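Local coordinates for protein beta-glucoside phosphorylase BglX (PDB 5VQE) that probably cleaves beta-glucosides by transferring the glucosyl unit to phosphate, as a beta-glucoside phosphorylase of glycoside hydrolase family 3, at residues A[280-285]-A[347-352]; A[11-16]-A[353-358]; A[506-511]-A[521-526]. One frame throughout, in Å; residues are numbered along the deposited sequence.

In the fold
From the N terminus, residues 11-16 lead into helix 15-27; the chain then runs through the TIM-barrel-like fold, and 353-358, at the end of helix 340-356, comes back to meet them in contact 2, closing a loop of 336 residues. Within that loop contact 1 closes a shorter one, joining the start of strand 284-287 to helix 340-356. The two share this helix and touch: Tyr11 OH lies 2.7 Å from Arg349 O, a probable hydrogen bond. Contact 3 comes later and in series, a short connection between strands 506-510 and 525-528 in the separate six-stranded mixed sheet, its centre about 48 Å from that of contact 1 and across the centre of the chain.

Contact 1. Residues A[280-285]-A[347-352]; sequences HFNGLI and VARILG
Arg349 reaches from its helix to the loop ahead of strand 284-287 and takes hold of Asn282 with two nitrogens. Its chain is extended from CG to NE, which carries NE across to the Asn282 carbonyl. The guanidinium grips side-on: NE donates to the backbone Asn282 O at 3.0 Å, and NH2 to the side-chain Asn282 OD1 at 2.9 Å. Asn282 O lies close to the guanidinium plane, while NE stands 57° out of the carbonyl plane; NH2 is tilted less from the plane of its own acceptor. The two side chains cross at about a right angle, with amide and guanidinium planes 79° apart. Asn282 CG is anti to the backbone N (chi1 -174°), beside the residue's own carbonyl carbon, where OD1 and O can both face the one arginine. Asn282 ND2 donates to the carbonyls of Ile5 and Lys9, which fixes the rotation of the amide. An alanine in place of Arg349 would probably leave Asn282 O and OD1 without these donors and open a gap beside Gly283 O, which packs on Arg349 CD at 3.5 Å. Leu284 CD1 lies more loosely, 4.4 Å from Ile350 CA. Helix 340-356 is thus packed against the start of parallel strand 284-287, between strand 237-244 and helix 268-278, in the TIM-barrel-like domain of a family 3 enzyme.

Contact 2. Residues A[11-16]-A[353-358]; sequences YNLSKE and MKAKLR
Met353 lays its terminal methyl over one face of the Tyr11 ring, CE being 3.7 Å from the ring centroid and 17° off the normal. This is a CH-pi contact, with CE displaced somewhat toward the rim. The methionine chain bends at chi2 (-67°) to place SD, and an extended chi3 (160°) then carries CE over the ring. The sulfur sits obliquely to the same ring, 4.7 Å from its centroid, so the pair also counts as a Met-aromatic contact. The two side chains cross at about a right angle. At the edge of the ring, in its plane, Tyr11 CE1 comes 3.4 Å from Met353 N, and the hydroxyl beyond is hydrogen-bonded to the carbonyl of Arg349, one turn back along the helix.

Here helix 340-356 is ending. Arg358 has left helical geometry with positive phi, and bonds back into the last turn make a Schellman motif. Close by, Ser14 is the N-cap of helix 15-27, so the end of one helix lies beside the beginning of another in the N-terminal part of this family 3 enzyme.

Leu13 packs against the last turn with its two methyls: CD2 rests on the helix backbone 3.6 Å from Lys356 CA, and CD1 meets Ala355 CB at 4.1 Å. Lys356 starts out extended and bends only at chi4, which turns NZ back to the Pro10 carbonyl, its hydrogen-bond partner; its aliphatic part passes Tyr11 O. Farther out, a water bridges the two segments, 2.7 Å from Ser14 OG and accepting from Arg358 NH2 at 3.2 Å, in the plane of the guanidinium.

Contact 3. Residues A[506-511]-A[521-526]; sequences TLFLSF and PMVKTY
Phe508 and Tyr526 extend side by side from neighbouring parallel strands, pointing the same way from one face of the sheet. Their rings are nearly parallel, with planes 12° apart, but slid so far that they barely overlap, the centroids being 5.5 Å apart. Phe508 CD1 comes 3.4 Å from Tyr526 CE1. Both CG atoms are anti to their backbone N (Phe508 chi1 -165°), which sends the two side chains off in the same direction. Val523 CG1 packs on Phe508 CB at 3.6 Å, and Tyr526 OH reaches past to Ser510 CB. Between the backbones, Phe508 N donates to Thr525 O at 3.1 Å, a nearly straight bond (162° at the hydrogen). On the other face Leu507 CD1 presses on Thr525 CG2 at 3.5 Å, tighter than usual for two carbons.

Toward Thr506 the partner is no longer strand and the backbones stand farther apart, with the CA atoms of Thr506 and Val523 separated by 6.7 Å. A water bridges them there, giving a hydrogen to Thr506 O at 2.8 Å and accepting one from Lys524 N. Phe508 also meets the Tyr472 ring on strand 469-475, and helix 534-544 packs on Leu507 and Leu509. Strand 525-528 runs parallel to 506-510 and antiparallel to edge strand 393-397 in a mixed six-stranded sheet, consistent with the alpha/beta sandwich that follows the barrel in family 3 glycoside hydrolases.

Contact 1. Residues A[280-285]-A[347-352]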
ATOM      1  N   HIS A 280      -4.684 -18.605  15.770  1.00 14.68           N
ATOM      2  CA  HIS A 280      -4.543 -19.815  14.963  1.00 16.98           C
ATOM      3  C   HIS A 280      -4.379 -19.487  13.478  1.00 16.51           C
ATOM      4  O   HIS A 280      -4.912 -20.176  12.605  1.00 16.36           O
ATOM      5  CB  HIS A 280      -5.729 -20.747  15.189  1.00 21.51           C
ATOM      6  CG  HIS A 280      -6.010 -21.000  16.638  1.00 18.40           C
ATOM      7  ND1 HIS A 280      -5.211 -21.804  17.420  1.00 30.77           N
ATOM      8  CD2 HIS A 280      -6.974 -20.515  17.457  1.00 28.63           C
ATOM      9  CE1 HIS A 280      -5.683 -21.824  18.655  1.00 32.69           C
ATOM     10  NE2 HIS A 280      -6.750 -21.046  18.703  1.00 28.47           N
ATOM     11  N   PHE A 281      -3.628 -18.425  13.182  1.00 14.50           N
ATOM     12  CA  PHE A 281      -3.272 -18.153  11.797  1.00 12.24           C
ATOM     13  C   PHE A 281      -2.351 -19.257  11.305  1.00 14.62           C
ATOM     14  O   PHE A 281      -1.363 -19.599  11.964  1.00 13.26           O
ATOM     15  CB  PHE A 281      -2.595 -16.793  11.655  1.00 15.10           C
ATOM     16  CG  PHE A 281      -2.162 -16.482  10.242  1.00 12.78           C
ATOM     17  CD1 PHE A 281      -3.079 -16.473   9.212  1.00 13.39           C
ATOM     18  CD2 PHE A 281      -0.837 -16.202   9.952  1.00 13.29           C
ATOM     19  CE1 PHE A 281      -2.687 -16.190   7.910  1.00 12.86           C
ATOM     20  CE2 PHE A 281      -0.437 -15.921   8.647  1.00 11.92           C
ATOM     21  CZ  PHE A 281      -1.369 -15.918   7.632  1.00 12.95           C
ATOM     22  N   ASN A 282      -2.689 -19.831  10.154  1.00 14.93           N
ATOM     23  CA  ASN A 282      -1.981 -20.993   9.642  1.00 12.72           C
ATOM     24  C   ASN A 282      -1.250 -20.706   8.339  1.00 13.14           C
ATOM     25  O   ASN A 282      -0.584 -21.604   7.810  1.00 12.77           O
ATOM     26  CB  ASN A 282      -2.966 -22.158   9.449  1.00  9.71           C
ATOM     27  CG  ASN A 282      -2.283 -23.449   9.050  1.00 14.49           C
ATOM     28  OD1 ASN A 282      -1.296 -23.858   9.659  1.00 16.49           O
ATOM     29  ND2 ASN A 282      -2.802 -24.096   8.012  1.00 13.14           N
ATOM     30  N   GLY A 283      -1.330 -19.477   7.825  1.00 14.36           N
ATOM     31  CA  GLY A 283      -0.701 -19.116   6.570  1.00 12.23           C
ATOM     32  C   GLY A 283       0.743 -18.676   6.734  1.00  9.87           C
ATOM     33  O   GLY A 283       1.368 -18.843   7.780  1.00 12.80           O
ATOM     34  N   LEU A 284       1.269 -18.084   5.666  1.00 10.77           N
ATOM     35  CA  LEU A 284       2.666 -17.667   5.601  1.00 14.01           C
ATOM     36  C   LEU A 284       2.850 -16.297   6.244  1.00 14.06           C
ATOM     37  O   LEU A 284       2.110 -15.354   5.944  1.00 12.95           O
ATOM     38  CB  LEU A 284       3.121 -17.629   4.141  1.00 11.04           C
ATOM     39  CG  LEU A 284       4.617 -17.557   3.789  1.00 15.17           C
ATOM     40  CD1 LEU A 284       4.800 -17.711   2.304  1.00 20.37           C
ATOM     41  CD2 LEU A 284       5.254 -16.234   4.181  1.00 22.92           C
ATOM     42  N   ILE A 285       3.861 -16.173   7.099  1.00 11.31           N
ATOM     43  CA  ILE A 285       4.230 -14.898   7.709  1.00 11.62           C
ATOM     44  C   ILE A 285       5.524 -14.419   7.060  1.00 11.15           C
ATOM     45  O   ILE A 285       6.533 -15.134   7.070  1.00 11.81           O
ATOM     46  CB  ILE A 285       4.407 -15.020   9.232  1.00  9.57           C
ATOM     47  CG1 ILE A 285       3.102 -15.419   9.912  1.00 12.28           C
ATOM     48  CG2 ILE A 285       4.908 -13.702   9.811  1.00  8.62           C
ATOM     49  CD1 ILE A 285       3.256 -15.753  11.382  1.00 14.87           C
ATOM     50  N   VAL A 347      10.294 -23.363   5.814  1.00 13.75           N
ATOM     51  CA  VAL A 347      10.399 -23.743   4.410  1.00 10.75           C
ATOM     52  C   VAL A 347       9.199 -24.570   3.982  1.00 12.45           C
ATOM     53  O   VAL A 347       8.746 -24.467   2.836  1.00 14.17           O
ATOM     54  CB  VAL A 347      11.723 -24.490   4.165  1.00 13.11           C
ATOM     55  CG1 VAL A 347      11.765 -25.062   2.763  1.00 15.12           C
ATOM     56  CG2 VAL A 347      12.878 -23.548   4.381  1.00 13.36           C
ATOM     57  N   ALA A 348       8.659 -25.396   4.878  1.00 10.51           N
ATOM     58  CA  ALA A 348       7.466 -26.159   4.533  1.00 12.83           C
ATOM     59  C   ALA A 348       6.307 -25.234   4.184  1.00 13.48           C
ATOM     60  O   ALA A 348       5.546 -25.504   3.248  1.00 11.29           O
ATOM     61  CB  ALA A 348       7.078 -27.088   5.680  1.00 12.73           C
ATOM     62  N   ARG A 349       6.152 -24.134   4.924  1.00 10.65           N
ATOM     63  CA  ARG A 349       5.058 -23.216   4.633  1.00 10.06           C
ATOM     64  C   ARG A 349       5.319 -22.422   3.358  1.00 11.76           C
ATOM     65  O   ARG A 349       4.369 -22.042   2.665  1.00 10.85           O
ATOM     66  CB  ARG A 349       4.826 -22.275   5.817  1.00 13.76           C
ATOM     67  CG  ARG A 349       3.866 -22.829   6.852  1.00 12.44           C
ATOM     68  CD  ARG A 349       3.339 -21.737   7.759  1.00 14.13           C
ATOM     69  NE  ARG A 349       2.240 -22.201   8.608  1.00 14.98           N
ATOM     70  CZ  ARG A 349       2.373 -22.626   9.865  1.00 16.18           C
ATOM     71  NH1 ARG A 349       3.559 -22.670  10.446  1.00 14.77           N
ATOM     72  NH2 ARG A 349       1.308 -23.014  10.546  1.00 13.05           N
ATOM     73  N   ILE A 350       6.587 -22.170   3.032  1.00 10.65           N
ATOM     74  CA  ILE A 350       6.932 -21.514   1.773  1.00 11.09           C
ATOM     75  C   ILE A 350       6.637 -22.435   0.597  1.00 13.59           C
ATOM     76  O   ILE A 350       5.944 -22.065  -0.357  1.00 11.17           O
ATOM     77  CB  ILE A 350       8.413 -21.096   1.787  1.00 10.80           C
ATOM     78  CG1 ILE A 350       8.663 -20.081   2.905  1.00 11.01           C
ATOM     79  CG2 ILE A 350       8.821 -20.538   0.439  1.00 11.25           C
ATOM     80  CD1 ILE A 350      10.113 -19.821   3.176  1.00 10.87           C
ATOM     81  N   LEU A 351       7.184 -23.646   0.637  1.00 10.98           N
ATOM     82  CA  LEU A 351       6.925 -24.609  -0.421  1.00 13.16           C
ATOM     83  C   LEU A 351       5.444 -24.919  -0.541  1.00 12.08           C
ATOM     84  O   LEU A 351       4.951 -25.149  -1.648  1.00 15.56           O
ATOM     85  CB  LEU A 351       7.708 -25.884  -0.151  1.00 12.96           C
ATOM     86  CG  LEU A 351       9.219 -25.740  -0.230  1.00 13.26           C
ATOM     87  CD1 LEU A 351       9.888 -26.999   0.299  1.00 16.24           C
ATOM     88  CD2 LEU A 351       9.635 -25.465  -1.651  1.00 16.19           C
ATOM     89  N   GLY A 352       4.718 -24.919   0.578  1.00 11.81           N
ATOM     90  CA  GLY A 352       3.298 -25.213   0.518  1.00 13.01           C
ATOM     91  C   GLY A 352       2.516 -24.181  -0.271  1.00 10.80           C
ATOM     92  O   GLY A 352       1.534 -24.511  -0.940  1.00 12.73           O
TER

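Contact 2. Residues A[11-16]-A[353-358]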
ATOM      1  N   TYR A  11      -4.060 -23.398   3.146  1.00 15.59           N
ATOM      2  CA  TYR A  11      -3.336 -24.237   2.192  1.00 16.42           C
ATOM      3  C   TYR A  11      -4.271 -25.197   1.456  1.00 15.71           C
ATOM      4  O   TYR A  11      -4.379 -25.147   0.230  1.00 17.30           O
ATOM      5  CB  TYR A  11      -2.226 -25.015   2.913  1.00 13.51           C
ATOM      6  CG  TYR A  11      -1.031 -24.161   3.272  1.00 12.01           C
ATOM      7  CD1 TYR A  11      -0.021 -23.917   2.346  1.00 12.58           C
ATOM      8  CD2 TYR A  11      -0.916 -23.585   4.534  1.00 14.41           C
ATOM      9  CE1 TYR A  11       1.057 -23.137   2.663  1.00 10.34           C
ATOM     10  CE2 TYR A  11       0.158 -22.798   4.857  1.00 12.71           C
ATOM     11  CZ  TYR A  11       1.141 -22.572   3.923  1.00 10.25           C
ATOM     12  OH  TYR A  11       2.212 -21.778   4.260  1.00 10.76           O
ATOM     13  N   ASN A  12      -4.937 -26.089   2.193  1.00 18.12           N
ATOM     14  CA  ASN A  12      -5.902 -27.019   1.605  1.00 19.22           C
ATOM     15  C   ASN A  12      -5.259 -27.891   0.529  1.00 19.31           C
ATOM     16  O   ASN A  12      -5.856 -28.146  -0.521  1.00 19.16           O
ATOM     17  CB  ASN A  12      -7.105 -26.275   1.015  1.00 21.19           C
ATOM     18  CG  ASN A  12      -7.730 -25.292   1.989  1.00 24.21           C
ATOM     19  OD1 ASN A  12      -7.791 -24.089   1.723  1.00 32.82           O
ATOM     20  ND2 ASN A  12      -8.200 -25.797   3.113  1.00 20.75           N
ATOM     21  N   LEU A  13      -4.036 -28.356   0.781  1.00 18.51           N
ATOM     22  CA  LEU A  13      -3.327 -29.136  -0.221  1.00 15.73           C
ATOM     23  C   LEU A  13      -3.816 -30.579  -0.235  1.00 18.58           C
ATOM     24  O   LEU A  13      -4.313 -31.107   0.764  1.00 15.78           O
ATOM     25  CB  LEU A  13      -1.821 -29.108   0.023  1.00 14.74           C
ATOM     26  CG  LEU A  13      -1.149 -27.734  -0.044  1.00 14.40           C
ATOM     27  CD1 LEU A  13       0.333 -27.858   0.157  1.00 14.30           C
ATOM     28  CD2 LEU A  13      -1.414 -27.025  -1.362  1.00 16.29           C
ATOM     29  N   SER A  14      -3.671 -31.207  -1.395  1.00 18.67           N
ATOM     30  CA  SER A  14      -3.991 -32.613  -1.561  1.00 22.21           C
ATOM     31  C   SER A  14      -2.848 -33.484  -1.048  1.00 24.18           C
ATOM     32  O   SER A  14      -1.732 -33.016  -0.794  1.00 20.11           O
ATOM     33  CB  SER A  14      -4.254 -32.928  -3.029  1.00 22.42           C
ATOM     34  OG  SER A  14      -3.038 -32.877  -3.760  1.00 23.92           O
ATOM     35  N   LYS A  15      -3.140 -34.779  -0.903  1.00 20.83           N
ATOM     36  CA  LYS A  15      -2.116 -35.736  -0.489  1.00 24.30           C
ATOM     37  C   LYS A  15      -0.880 -35.639  -1.375  1.00 22.07           C
ATOM     38  O   LYS A  15       0.253 -35.651  -0.880  1.00 23.90           O
ATOM     39  CB  LYS A  15      -2.691 -37.154  -0.524  1.00 27.05           C
ATOM     40  CG  LYS A  15      -1.667 -38.281  -0.377  1.00 28.75           C
ATOM     41  CD  LYS A  15      -2.353 -39.651  -0.470  1.00 34.39           C
ATOM     42  CE  LYS A  15      -1.358 -40.791  -0.693  1.00 33.29           C
ATOM     43  NZ  LYS A  15      -2.041 -42.130  -0.701  1.00 36.10           N
ATOM     44  N   GLU A  16      -1.075 -35.535  -2.690  1.00 21.31           N
ATOM     45  CA  GLU A  16       0.064 -35.529  -3.606  1.00 21.06           C
ATOM     46  C   GLU A  16       0.853 -34.225  -3.514  1.00 22.76           C
ATOM     47  O   GLU A  16       2.083 -34.229  -3.658  1.00 22.09           O
ATOM     48  CB  GLU A  16      -0.420 -35.769  -5.035  1.00 22.13           C
ATOM     49  CG  GLU A  16       0.654 -35.596  -6.080  1.00 25.10           C
ATOM     50  N   MET A 353       2.925 -22.913  -0.197  1.00 11.08           N
ATOM     51  CA  MET A 353       2.233 -21.902  -0.989  1.00 10.48           C
ATOM     52  C   MET A 353       2.584 -22.042  -2.464  1.00 12.84           C
ATOM     53  O   MET A 353       1.742 -21.780  -3.331  1.00 13.25           O
ATOM     54  CB  MET A 353       2.562 -20.496  -0.474  1.00 11.29           C
ATOM     55  CG  MET A 353       1.757 -20.105   0.768  1.00 14.45           C
ATOM     56  SD  MET A 353      -0.002 -19.931   0.402  1.00 14.01           S
ATOM     57  CE  MET A 353      -0.777 -20.094   2.021  1.00 13.38           C
ATOM     58  N   LYS A 354       3.817 -22.462  -2.760  1.00 11.73           N
ATOM     59  CA  LYS A 354       4.201 -22.728  -4.139  1.00 10.84           C
ATOM     60  C   LYS A 354       3.405 -23.895  -4.706  1.00 13.84           C
ATOM     61  O   LYS A 354       2.958 -23.848  -5.859  1.00 13.21           O
ATOM     62  CB  LYS A 354       5.706 -22.986  -4.199  1.00 14.48           C
ATOM     63  CG  LYS A 354       6.501 -21.739  -3.843  1.00 12.84           C
ATOM     64  CD  LYS A 354       8.002 -21.960  -3.804  1.00 10.71           C
ATOM     65  CE  LYS A 354       8.712 -20.685  -3.365  1.00 10.55           C
ATOM     66  NZ  LYS A 354      10.180 -20.664  -3.603  1.00 11.85           N
ATOM     67  N   ALA A 355       3.176 -24.930  -3.892  1.00 12.58           N
ATOM     68  CA  ALA A 355       2.328 -26.038  -4.313  1.00 13.84           C
ATOM     69  C   ALA A 355       0.872 -25.609  -4.432  1.00 15.21           C
ATOM     70  O   ALA A 355       0.164 -26.052  -5.344  1.00 13.44           O
ATOM     71  CB  ALA A 355       2.460 -27.202  -3.334  1.00 16.18           C
ATOM     72  N   LYS A 356       0.405 -24.741  -3.529  1.00 14.58           N
ATOM     73  CA  LYS A 356      -0.972 -24.256  -3.617  1.00 14.64           C
ATOM     74  C   LYS A 356      -1.220 -23.579  -4.958  1.00 15.55           C
ATOM     75  O   LYS A 356      -2.279 -23.757  -5.570  1.00 14.02           O
ATOM     76  CB  LYS A 356      -1.257 -23.293  -2.459  1.00 14.44           C
ATOM     77  CG  LYS A 356      -2.677 -22.725  -2.394  1.00 15.99           C
ATOM     78  CD  LYS A 356      -2.770 -21.646  -1.308  1.00 17.05           C
ATOM     79  CE  LYS A 356      -4.057 -20.837  -1.404  1.00 18.02           C
ATOM     80  NZ  LYS A 356      -5.234 -21.653  -1.068  1.00 16.60           N
ATOM     81  N   LEU A 357      -0.254 -22.788  -5.418  1.00 15.07           N
ATOM     82  CA  LEU A 357      -0.314 -22.118  -6.708  1.00 16.38           C
ATOM     83  C   LEU A 357      -0.066 -23.058  -7.880  1.00 18.12           C
ATOM     84  O   LEU A 357      -0.219 -22.637  -9.032  1.00 16.22           O
ATOM     85  CB  LEU A 357       0.719 -20.989  -6.739  1.00 15.01           C
ATOM     86  CG  LEU A 357       0.433 -19.764  -5.871  1.00 15.10           C
ATOM     87  CD1 LEU A 357       1.671 -18.909  -5.741  1.00 15.28           C
ATOM     88  CD2 LEU A 357      -0.716 -18.946  -6.457  1.00 18.11           C
ATOM     89  N   ARG A 358       0.333 -24.301  -7.611  1.00 16.92           N
ATOM     90  CA  ARG A 358       0.671 -25.277  -8.646  1.00 18.42           C
ATOM     91  C   ARG A 358       1.800 -24.772  -9.539  1.00 20.35           C
ATOM     92  O   ARG A 358       1.796 -24.988 -10.751  1.00 21.90           O
ATOM     93  CB  ARG A 358      -0.558 -25.645  -9.480  1.00 22.04           C
ATOM     94  CG  ARG A 358      -1.799 -25.862  -8.648  1.00 24.75           C
ATOM     95  CD  ARG A 358      -2.718 -26.893  -9.279  1.00 31.65           C
ATOM     96  NE  ARG A 358      -2.288 -28.256  -8.967  1.00 38.23           N
ATOM     97  CZ  ARG A 358      -2.909 -29.084  -8.128  1.00 33.77           C
ATOM     98  NH1 ARG A 358      -4.013 -28.719  -7.493  1.00 38.26           N
ATOM     99  NH2 ARG A 358      -2.418 -30.298  -7.926  1.00 34.17           N
TER
HETATM  100  O   HOH W   1      -3.439 -32.964  -6.393  1.00 29.97           O

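Contact 3. Residues A[506-511]-A[521-526]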
ATOM      1  N   THR A 506     -12.616  31.065  -2.632  1.00 14.32           N
ATOM      2  CA  THR A 506     -11.546  30.077  -2.695  1.00 12.98           C
ATOM      3  C   THR A 506     -12.124  28.673  -2.553  1.00 14.25           C
ATOM      4  O   THR A 506     -12.893  28.399  -1.624  1.00 14.94           O
ATOM      5  CB  THR A 506     -10.497  30.347  -1.605  1.00 20.59           C
ATOM      6  OG1 THR A 506      -9.919  31.640  -1.811  1.00 17.04           O
ATOM      7  CG2 THR A 506      -9.383  29.316  -1.644  1.00 18.94           C
ATOM      8  N   LEU A 507     -11.746  27.796  -3.479  1.00 15.14           N
ATOM      9  CA  LEU A 507     -12.158  26.398  -3.494  1.00 18.24           C
ATOM     10  C   LEU A 507     -10.920  25.526  -3.344  1.00 12.28           C
ATOM     11  O   LEU A 507      -9.923  25.744  -4.039  1.00 13.64           O
ATOM     12  CB  LEU A 507     -12.887  26.082  -4.804  1.00 17.17           C
ATOM     13  CG  LEU A 507     -13.164  24.617  -5.152  1.00 17.75           C
ATOM     14  CD1 LEU A 507     -14.172  24.035  -4.188  1.00 16.43           C
ATOM     15  CD2 LEU A 507     -13.669  24.525  -6.588  1.00 17.55           C
ATOM     16  N   PHE A 508     -10.977  24.544  -2.441  1.00 14.34           N
ATOM     17  CA  PHE A 508      -9.830  23.690  -2.134  1.00 13.60           C
ATOM     18  C   PHE A 508     -10.164  22.241  -2.475  1.00 13.17           C
ATOM     19  O   PHE A 508     -11.142  21.692  -1.960  1.00 14.86           O
ATOM     20  CB  PHE A 508      -9.423  23.808  -0.659  1.00 14.34           C
ATOM     21  CG  PHE A 508      -8.061  23.243  -0.370  1.00 17.34           C
ATOM     22  CD1 PHE A 508      -7.870  21.877  -0.254  1.00 19.36           C
ATOM     23  CD2 PHE A 508      -6.965  24.078  -0.235  1.00 17.52           C
ATOM     24  CE1 PHE A 508      -6.611  21.360  -0.004  1.00 17.45           C
ATOM     25  CE2 PHE A 508      -5.713  23.565   0.016  1.00 19.90           C
ATOM     26  CZ  PHE A 508      -5.537  22.207   0.131  1.00 17.61           C
ATOM     27  N   LEU A 509      -9.355  21.638  -3.344  1.00 13.60           N
ATOM     28  CA  LEU A 509      -9.506  20.253  -3.771  1.00 12.32           C
ATOM     29  C   LEU A 509      -8.283  19.461  -3.327  1.00 14.59           C
ATOM     30  O   LEU A 509      -7.160  19.776  -3.736  1.00 15.59           O
ATOM     31  CB  LEU A 509      -9.645  20.160  -5.292  1.00 14.57           C
ATOM     32  CG  LEU A 509     -10.639  21.095  -5.980  1.00 15.94           C
ATOM     33  CD1 LEU A 509     -10.481  20.984  -7.488  1.00 15.63           C
ATOM     34  CD2 LEU A 509     -12.061  20.782  -5.559  1.00 18.11           C
ATOM     35  N   SER A 510      -8.496  18.427  -2.521  1.00 13.16           N
ATOM     36  CA  SER A 510      -7.441  17.469  -2.210  1.00 12.92           C
ATOM     37  C   SER A 510      -7.613  16.225  -3.072  1.00 13.51           C
ATOM     38  O   SER A 510      -8.687  15.614  -3.080  1.00 14.26           O
ATOM     39  CB  SER A 510      -7.451  17.057  -0.742  1.00 15.57           C
ATOM     40  OG  SER A 510      -6.456  16.062  -0.539  1.00 16.22           O
ATOM     41  N   PHE A 511      -6.547  15.849  -3.778  1.00 14.38           N
ATOM     42  CA  PHE A 511      -6.510  14.611  -4.541  1.00 14.25           C
ATOM     43  C   PHE A 511      -5.680  13.535  -3.843  1.00 14.88           C
ATOM     44  O   PHE A 511      -5.243  12.571  -4.481  1.00 14.17           O
ATOM     45  CB  PHE A 511      -5.989  14.886  -5.953  1.00 13.77           C
ATOM     46  CG  PHE A 511      -6.977  15.628  -6.832  1.00 17.33           C
ATOM     47  CD1 PHE A 511      -7.110  17.010  -6.746  1.00 16.41           C
ATOM     48  CD2 PHE A 511      -7.778  14.941  -7.734  1.00 16.54           C
ATOM     49  CE1 PHE A 511      -8.018  17.695  -7.553  1.00 20.01           C
ATOM     50  CE2 PHE A 511      -8.684  15.619  -8.541  1.00 16.67           C
ATOM     51  CZ  PHE A 511      -8.801  17.003  -8.446  1.00 17.12           C
ATOM     52  N   PRO A 521      -7.995  25.512   7.461  1.00 24.08           N
ATOM     53  CA  PRO A 521      -9.328  25.522   8.082  1.00 21.18           C
ATOM     54  C   PRO A 521     -10.180  26.710   7.680  1.00 23.74           C
ATOM     55  O   PRO A 521     -11.406  26.641   7.817  1.00 22.22           O
ATOM     56  CB  PRO A 521      -9.012  25.547   9.582  1.00 22.27           C
ATOM     57  CG  PRO A 521      -7.691  26.225   9.659  1.00 22.36           C
ATOM     58  CD  PRO A 521      -6.929  25.748   8.450  1.00 27.94           C
ATOM     59  N   MET A 522      -9.570  27.795   7.191  1.00 21.64           N
ATOM     60  CA  MET A 522     -10.315  28.971   6.752  1.00 21.11           C
ATOM     61  C   MET A 522     -11.122  28.723   5.482  1.00 18.99           C
ATOM     62  O   MET A 522     -12.012  29.519   5.162  1.00 16.54           O
ATOM     63  CB  MET A 522      -9.346  30.137   6.526  1.00 21.31           C
ATOM     64  CG  MET A 522      -8.437  30.012   5.284  1.00 19.91           C
ATOM     65  SD  MET A 522      -7.128  28.774   5.408  1.00 21.32           S
ATOM     66  CE  MET A 522      -5.941  29.608   6.456  1.00 17.20           C
ATOM     67  N   VAL A 523     -10.816  27.654   4.748  1.00 20.05           N
ATOM     68  CA  VAL A 523     -11.459  27.393   3.466  1.00 18.26           C
ATOM     69  C   VAL A 523     -12.917  27.031   3.698  1.00 15.86           C
ATOM     70  O   VAL A 523     -13.248  26.255   4.605  1.00 17.51           O
ATOM     71  CB  VAL A 523     -10.701  26.278   2.722  1.00 18.25           C
ATOM     72  CG1 VAL A 523     -11.543  25.653   1.633  1.00 23.12           C
ATOM     73  CG2 VAL A 523      -9.403  26.836   2.114  1.00 15.03           C
ATOM     74  N   LYS A 524     -13.800  27.592   2.869  1.00 16.62           N
ATOM     75  CA  LYS A 524     -15.239  27.434   3.038  1.00 18.06           C
ATOM     76  C   LYS A 524     -15.830  26.336   2.162  1.00 18.23           C
ATOM     77  O   LYS A 524     -16.927  25.852   2.464  1.00 22.60           O
ATOM     78  CB  LYS A 524     -15.963  28.755   2.727  1.00 20.93           C
ATOM     79  CG  LYS A 524     -15.483  29.965   3.532  1.00 23.77           C
ATOM     80  CD  LYS A 524     -16.385  31.178   3.275  1.00 29.95           C
ATOM     81  CE  LYS A 524     -15.775  32.495   3.759  1.00 37.75           C
ATOM     82  NZ  LYS A 524     -15.294  32.436   5.168  1.00 43.17           N
ATOM     83  N   THR A 525     -15.149  25.952   1.085  1.00 16.18           N
ATOM     84  CA  THR A 525     -15.573  24.843   0.235  1.00 20.35           C
ATOM     85  C   THR A 525     -14.390  23.901   0.055  1.00 16.75           C
ATOM     86  O   THR A 525     -13.326  24.318  -0.413  1.00 14.37           O
ATOM     87  CB  THR A 525     -16.088  25.342  -1.121  1.00 18.04           C
ATOM     88  OG1 THR A 525     -17.062  26.370  -0.908  1.00 20.24           O
ATOM     89  CG2 THR A 525     -16.746  24.205  -1.893  1.00 21.62           C
ATOM     90  N   TYR A 526     -14.575  22.638   0.438  1.00 17.48           N
ATOM     91  CA  TYR A 526     -13.488  21.667   0.503  1.00 15.29           C
ATOM     92  C   TYR A 526     -13.999  20.325   0.010  1.00 13.87           C
ATOM     93  O   TYR A 526     -15.064  19.875   0.440  1.00 16.49           O
ATOM     94  CB  TYR A 526     -12.952  21.536   1.935  1.00 15.26           C
ATOM     95  CG  TYR A 526     -11.813  20.548   2.077  1.00 14.06           C
ATOM     96  CD1 TYR A 526     -10.495  20.962   1.977  1.00 16.17           C
ATOM     97  CD2 TYR A 526     -12.058  19.198   2.294  1.00 16.68           C
ATOM     98  CE1 TYR A 526      -9.447  20.059   2.096  1.00 16.59           C
ATOM     99  CE2 TYR A 526     -11.019  18.289   2.418  1.00 15.32           C
ATOM    100  CZ  TYR A 526      -9.715  18.725   2.316  1.00 16.79           C
ATOM    101  OH  TYR A 526      -8.667  17.828   2.428  1.00 16.98           O
TER
HETATM  102  O   HOH W   2     -12.746  29.512   0.944  1.00 18.82           O